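Local coordinates for protein NAD-dependent dehydrogenase (Rhizobium meliloti, PDB 4Z0P) that catalyses the NADPH-dependent reduction of glyoxylate and hydroxypyruvate, holding the cofactor in a Rossmann-type domain, at residues S257-E262 with T281-A286. Residues are numbered along the deposited sequence; the frame is centred on the assembly and turned at random.
Sequences SLDVFE and TPHVAA. With NDP (NADPH dihydro-nicotinamide-adenine-dinucleotide phosphate), chain H; OXD (oxalic acid), chain C.
Asp259 reaches across to Thr281, Val284 and Ala285 with a carboxylate that takes a bond from each. Asp259 OD1 accepts Val284 N on its syn lone pair at 2.9 Å (N-H...O 160°) and, on the anti side, the hydroxyl OG1 of Thr281 at 2.6 Å. OD2 receives the Ala285 amide from above the carboxylate plane, the small Ala285 CB sitting close by, and N7N of NADPH donates to Asp259 OD2 at 2.9 Å, nearly straight (171°). With CG anti to its own backbone N (chi1 -169°), the short, flat acid can span loop and cofactor together. Ala286 N donates to O7N of NADPH at 3.2 Å, gripping the carboxamide at both ends. An alanine at Asp259 would probably leave the Val284 and Ala285 amides, the Thr281 hydroxyl and the carboxamide nitrogen without this acceptor, the carboxamide then held here at its oxygen end alone.

Val260 lays CG1 over the His283 ring, 4.0 Å from the centroid, a CH-pi contact that suits a small branched side chain. Histidine offers two ring nitrogens: His283 NE2 donates to oxalate O6 (2.7 Å), while His283 ND1 is hydrogen-bonded to Glu264. Behind this shell, Thr281 N bonds Leu258 O at 3.1 Å, and Trp106 also bonds Thr281 OG1. The loops following parallel strands 255-258 and 278-280 thus form part of the Rossmann site's nicotinamide end, which His283 links to the oxalate pocket through the His-Glu pair characteristic of D-2-hydroxyacid dehydrogenases.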
ATOM      1  N   SER A 257      -9.230   1.736 -10.210  1.00 17.80           N
ATOM      2  CA  SER A 257      -9.295   2.656  -9.064  1.00 20.07           C
ATOM      3  C   SER A 257      -9.482   4.047  -9.627  1.00 18.62           C
ATOM      4  O   SER A 257      -8.622   4.538 -10.373  1.00 19.16           O
ATOM      5  CB  SER A 257      -8.010   2.616  -8.241  1.00 20.15           C
ATOM      6  OG  SER A 257      -7.850   1.341  -7.602  1.00 19.19           O
ATOM      7  N   LEU A 258     -10.605   4.672  -9.292  1.00 18.06           N
ATOM      8  CA  LEU A 258     -10.915   6.013  -9.799  1.00 18.44           C
ATOM      9  C   LEU A 258     -11.076   6.964  -8.632  1.00 16.96           C
ATOM     10  O   LEU A 258     -11.961   6.772  -7.779  1.00 19.20           O
ATOM     11  CB  LEU A 258     -12.191   6.004 -10.658  1.00 18.07           C
ATOM     12  CG  LEU A 258     -12.138   5.036 -11.865  1.00 19.83           C
ATOM     13  CD1 LEU A 258     -13.497   4.968 -12.547  1.00 22.32           C
ATOM     14  CD2 LEU A 258     -11.052   5.469 -12.857  1.00 21.85           C
ATOM     15  N   ASP A 259     -10.234   7.997  -8.608  1.00 18.07           N
ATOM     16  CA  ASP A 259     -10.330   9.098  -7.653  1.00 18.37           C
ATOM     17  C   ASP A 259     -10.990  10.324  -8.260  1.00 20.72           C
ATOM     18  O   ASP A 259     -11.343  11.260  -7.541  1.00 19.42           O
ATOM     19  CB  ASP A 259      -8.943   9.508  -7.166  1.00 16.85           C
ATOM     20  CG  ASP A 259      -8.996  10.456  -5.969  1.00 17.93           C
ATOM     21  OD1 ASP A 259      -9.646  10.123  -4.917  1.00 18.53           O
ATOM     22  OD2 ASP A 259      -8.388  11.556  -6.080  1.00 18.99           O
ATOM     23  N   VAL A 260     -11.086  10.338  -9.592  1.00 18.91           N
ATOM     24  CA  VAL A 260     -11.511  11.531 -10.360  1.00 18.00           C
ATOM     25  C   VAL A 260     -12.503  11.098 -11.424  1.00 19.96           C
ATOM     26  O   VAL A 260     -12.438   9.959 -11.912  1.00 20.87           O
ATOM     27  CB  VAL A 260     -10.305  12.283 -10.966  1.00 19.67           C
ATOM     28  CG1 VAL A 260      -9.413  12.819  -9.856  1.00 20.43           C
ATOM     29  CG2 VAL A 260      -9.501  11.379 -11.886  1.00 21.39           C
ATOM     30  N   PHE A 261     -13.444  11.987 -11.734  1.00 19.56           N
ATOM     31  CA  PHE A 261     -14.580  11.684 -12.583  1.00 20.36           C
ATOM     32  C   PHE A 261     -14.903  12.837 -13.526  1.00 22.38           C
ATOM     33  O   PHE A 261     -14.608  13.976 -13.233  1.00 21.57           O
ATOM     34  CB  PHE A 261     -15.804  11.312 -11.734  1.00 20.67           C
ATOM     35  CG  PHE A 261     -15.543  10.115 -10.887  1.00 20.28           C
ATOM     36  CD1 PHE A 261     -15.720   8.846 -11.392  1.00 19.84           C
ATOM     37  CD2 PHE A 261     -14.965  10.266  -9.626  1.00 22.74           C
ATOM     38  CE1 PHE A 261     -15.392   7.739 -10.614  1.00 22.58           C
ATOM     39  CE2 PHE A 261     -14.640   9.164  -8.841  1.00 22.10           C
ATOM     40  CZ  PHE A 261     -14.842   7.908  -9.353  1.00 20.47           C
ATOM     41  N   GLU A 262     -15.498  12.497 -14.659  1.00 22.42           N
ATOM     42  CA  GLU A 262     -15.852  13.500 -15.674  1.00 23.05           C
ATOM     43  C   GLU A 262     -16.751  14.596 -15.106  1.00 28.13           C
ATOM     44  O   GLU A 262     -16.626  15.762 -15.499  1.00 25.42           O
ATOM     45  CB  GLU A 262     -16.519  12.846 -16.893  1.00 23.96           C
ATOM     46  CG  GLU A 262     -15.626  11.937 -17.717  1.00 24.78           C
ATOM     47  CD  GLU A 262     -16.322  11.476 -18.982  1.00 37.27           C
ATOM     48  OE1 GLU A 262     -16.574  12.306 -19.881  1.00 30.85           O
ATOM     49  OE2 GLU A 262     -16.613  10.290 -19.090  1.00 25.83           O
ATOM     50  N   THR A 281     -12.900   6.735  -4.788  1.00 18.96           N
ATOM     51  CA  THR A 281     -12.609   7.716  -3.764  1.00 18.96           C
ATOM     52  C   THR A 281     -12.998   9.096  -4.262  1.00 20.12           C
ATOM     53  O   THR A 281     -12.950   9.356  -5.474  1.00 19.39           O
ATOM     54  CB  THR A 281     -11.140   7.658  -3.266  1.00 18.47           C
ATOM     55  OG1 THR A 281     -10.219   7.658  -4.380  1.00 18.73           O
ATOM     56  CG2 THR A 281     -10.917   6.447  -2.367  1.00 19.71           C
ATOM     57  N   PRO A 282     -13.418   9.982  -3.334  1.00 18.17           N
ATOM     58  CA  PRO A 282     -14.049  11.250  -3.770  1.00 17.02           C
ATOM     59  C   PRO A 282     -13.054  12.392  -3.984  1.00 20.76           C
ATOM     60  O   PRO A 282     -13.098  13.426  -3.297  1.00 19.54           O
ATOM     61  CB  PRO A 282     -15.020  11.522  -2.632  1.00 19.86           C
ATOM     62  CG  PRO A 282     -14.303  10.967  -1.416  1.00 21.57           C
ATOM     63  CD  PRO A 282     -13.727   9.682  -1.921  1.00 18.39           C
ATOM     64  N   HIS A 283     -12.148  12.195  -4.929  1.00 18.42           N
ATOM     65  CA  HIS A 283     -11.121  13.184  -5.265  1.00 17.99           C
ATOM     66  C   HIS A 283     -10.321  13.594  -4.028  1.00 20.68           C
ATOM     67  O   HIS A 283     -10.240  14.771  -3.645  1.00 20.03           O
ATOM     68  CB  HIS A 283     -11.734  14.356  -6.001  1.00 19.61           C
ATOM     69  CG  HIS A 283     -10.738  15.197  -6.729  1.00 19.77           C
ATOM     70  ND1 HIS A 283     -11.074  15.898  -7.862  1.00 24.73           N
ATOM     71  CD2 HIS A 283      -9.431  15.463  -6.496  1.00 23.90           C
ATOM     72  CE1 HIS A 283     -10.023  16.566  -8.295  1.00 24.47           C
ATOM     73  NE2 HIS A 283      -9.015  16.316  -7.488  1.00 21.97           N
ATOM     74  N   VAL A 284      -9.755  12.574  -3.397  1.00 18.59           N
ATOM     75  CA  VAL A 284      -8.959  12.687  -2.181  1.00 18.75           C
ATOM     76  C   VAL A 284      -7.572  12.024  -2.301  1.00 19.14           C
ATOM     77  O   VAL A 284      -6.909  11.739  -1.289  1.00 20.43           O
ATOM     78  CB  VAL A 284      -9.720  12.106  -0.959  1.00 20.41           C
ATOM     79  CG1 VAL A 284     -10.871  13.016  -0.562  1.00 19.82           C
ATOM     80  CG2 VAL A 284     -10.208  10.671  -1.200  1.00 21.23           C
ATOM     81  N   ALA A 285      -7.085  11.768  -3.522  1.00 18.63           N
ATOM     82  CA  ALA A 285      -5.826  11.035  -3.635  1.00 18.80           C
ATOM     83  C   ALA A 285      -4.689  11.820  -2.964  1.00 20.34           C
ATOM     84  O   ALA A 285      -3.872  11.231  -2.264  1.00 19.73           O
ATOM     85  CB  ALA A 285      -5.485  10.726  -5.085  1.00 18.69           C
ATOM     86  N   ALA A 286      -4.674  13.141  -3.148  1.00 19.57           N
ATOM     87  CA  ALA A 286      -3.688  13.961  -2.434  1.00 19.45           C
ATOM     88  C   ALA A 286      -4.339  15.249  -1.996  1.00 20.91           C
ATOM     89  O   ALA A 286      -4.513  16.179  -2.802  1.00 23.77           O
ATOM     90  CB  ALA A 286      -2.482  14.226  -3.309  1.00 21.56           C
TER
HETATM   91  PA  NDP H 407       3.470  18.140 -13.515  1.00 22.22           P
HETATM   92  O1A NDP H 407       3.239  19.385 -14.357  1.00 23.33           O
HETATM   93  O2A NDP H 407       4.682  18.111 -12.645  1.00 20.98           O
HETATM   94  O5B NDP H 407       3.540  16.926 -14.530  1.00 22.21           O
HETATM   95  C5B NDP H 407       2.670  16.762 -15.630  1.00 22.18           C
HETATM   96  C4B NDP H 407       3.205  15.647 -16.486  1.00 20.95           C
HETATM   97  O4B NDP H 407       2.227  15.387 -17.490  1.00 22.00           O
HETATM   98  C3B NDP H 407       4.502  15.986 -17.217  1.00 26.81           C
HETATM   99  O3B NDP H 407       5.295  14.805 -17.259  1.00 25.11           O
HETATM  100  C2B NDP H 407       4.025  16.360 -18.604  1.00 21.31           C
HETATM  101  O2B NDP H 407       4.962  16.137 -19.640  1.00 25.18           O
HETATM  102  C1B NDP H 407       2.877  15.397 -18.750  1.00 22.35           C
HETATM  103  N9A NDP H 407       1.976  15.845 -19.825  1.00 22.60           N
HETATM  104  C8A NDP H 407       1.175  16.927 -19.890  1.00 23.91           C
HETATM  105  N7A NDP H 407       0.499  17.018 -21.014  1.00 24.20           N
HETATM  106  C5A NDP H 407       0.892  15.918 -21.722  1.00 21.99           C
HETATM  107  C6A NDP H 407       0.566  15.436 -23.006  1.00 27.11           C
HETATM  108  N6A NDP H 407      -0.319  16.060 -23.817  1.00 25.74           N
HETATM  109  N1A NDP H 407       1.151  14.282 -23.432  1.00 26.72           N
HETATM  110  C2A NDP H 407       2.027  13.665 -22.625  1.00 29.50           C
HETATM  111  N3A NDP H 407       2.419  14.032 -21.401  1.00 22.91           N
HETATM  112  C4A NDP H 407       1.799  15.173 -21.000  1.00 21.86           C
HETATM  113  O3  NDP H 407       2.087  17.950 -12.702  1.00 20.43           O
HETATM  114  PN  NDP H 407       2.010  17.151 -11.291  1.00 21.03           P
HETATM  115  O1N NDP H 407       2.727  15.847 -11.396  1.00 21.42           O
HETATM  116  O2N NDP H 407       2.333  18.064 -10.163  1.00 19.75           O
HETATM  117  O5D NDP H 407       0.430  16.966 -11.235  1.00 20.48           O
HETATM  118  C5D NDP H 407      -0.210  16.183 -12.224  1.00 19.33           C
HETATM  119  C4D NDP H 407      -1.722  16.322 -12.124  1.00 20.88           C
HETATM  120  O4D NDP H 407      -2.221  15.563 -11.021  1.00 20.78           O
HETATM  121  C3D NDP H 407      -2.264  17.717 -11.845  1.00 21.22           C
HETATM  122  O3D NDP H 407      -2.292  18.506 -13.051  1.00 21.88           O
HETATM  123  C2D NDP H 407      -3.653  17.493 -11.280  1.00 19.17           C
HETATM  124  O2D NDP H 407      -4.632  17.486 -12.334  1.00 21.64           O
HETATM  125  C1D NDP H 407      -3.513  16.059 -10.707  1.00 19.03           C
HETATM  126  N1N NDP H 407      -3.705  16.006  -9.256  1.00 18.19           N
HETATM  127  C2N NDP H 407      -4.761  15.292  -8.701  1.00 19.14           C
HETATM  128  C3N NDP H 407      -4.946  15.214  -7.353  1.00 19.34           C
HETATM  129  C7N NDP H 407      -5.979  14.331  -6.719  1.00 19.89           C
HETATM  130  O7N NDP H 407      -6.258  14.532  -5.520  1.00 21.15           O
HETATM  131  N7N NDP H 407      -6.575  13.396  -7.427  1.00 18.97           N
HETATM  132  C4N NDP H 407      -4.034  15.961  -6.453  1.00 21.07           C
HETATM  133  C5N NDP H 407      -2.949  16.711  -7.131  1.00 19.76           C
HETATM  134  C6N NDP H 407      -2.798  16.700  -8.442  1.00 19.04           C
HETATM  135  P2B NDP H 407       6.236  17.103 -19.833  1.00 37.25           P
HETATM  136  O1X NDP H 407       7.139  16.745 -18.682  1.00 63.70           O
HETATM  137  O2X NDP H 407       6.769  16.644 -21.179  1.00 36.38           O
HETATM  138  O3X NDP H 407       5.733  18.498 -19.807  1.00 31.15           O
HETATM  139  C1  OXD C 402      -5.064  19.212  -7.035  1.00 25.54           C
HETATM  140  C2  OXD C 402      -6.284  18.469  -6.742  1.00 28.56           C
HETATM  141  O3  OXD C 402      -4.234  19.454  -6.121  1.00 22.03           O
HETATM  142  O4  OXD C 402      -6.793  18.545  -5.614  1.00 31.04           O
HETATM  143  O5  OXD C 402      -4.890  19.603  -8.208  1.00 24.23           O
HETATM  144  O6  OXD C 402      -6.804  17.774  -7.627  1.00 23.57           O
HETATM  145  O   HOH W   1     -10.073   5.002  -5.487  1.00 20.24           O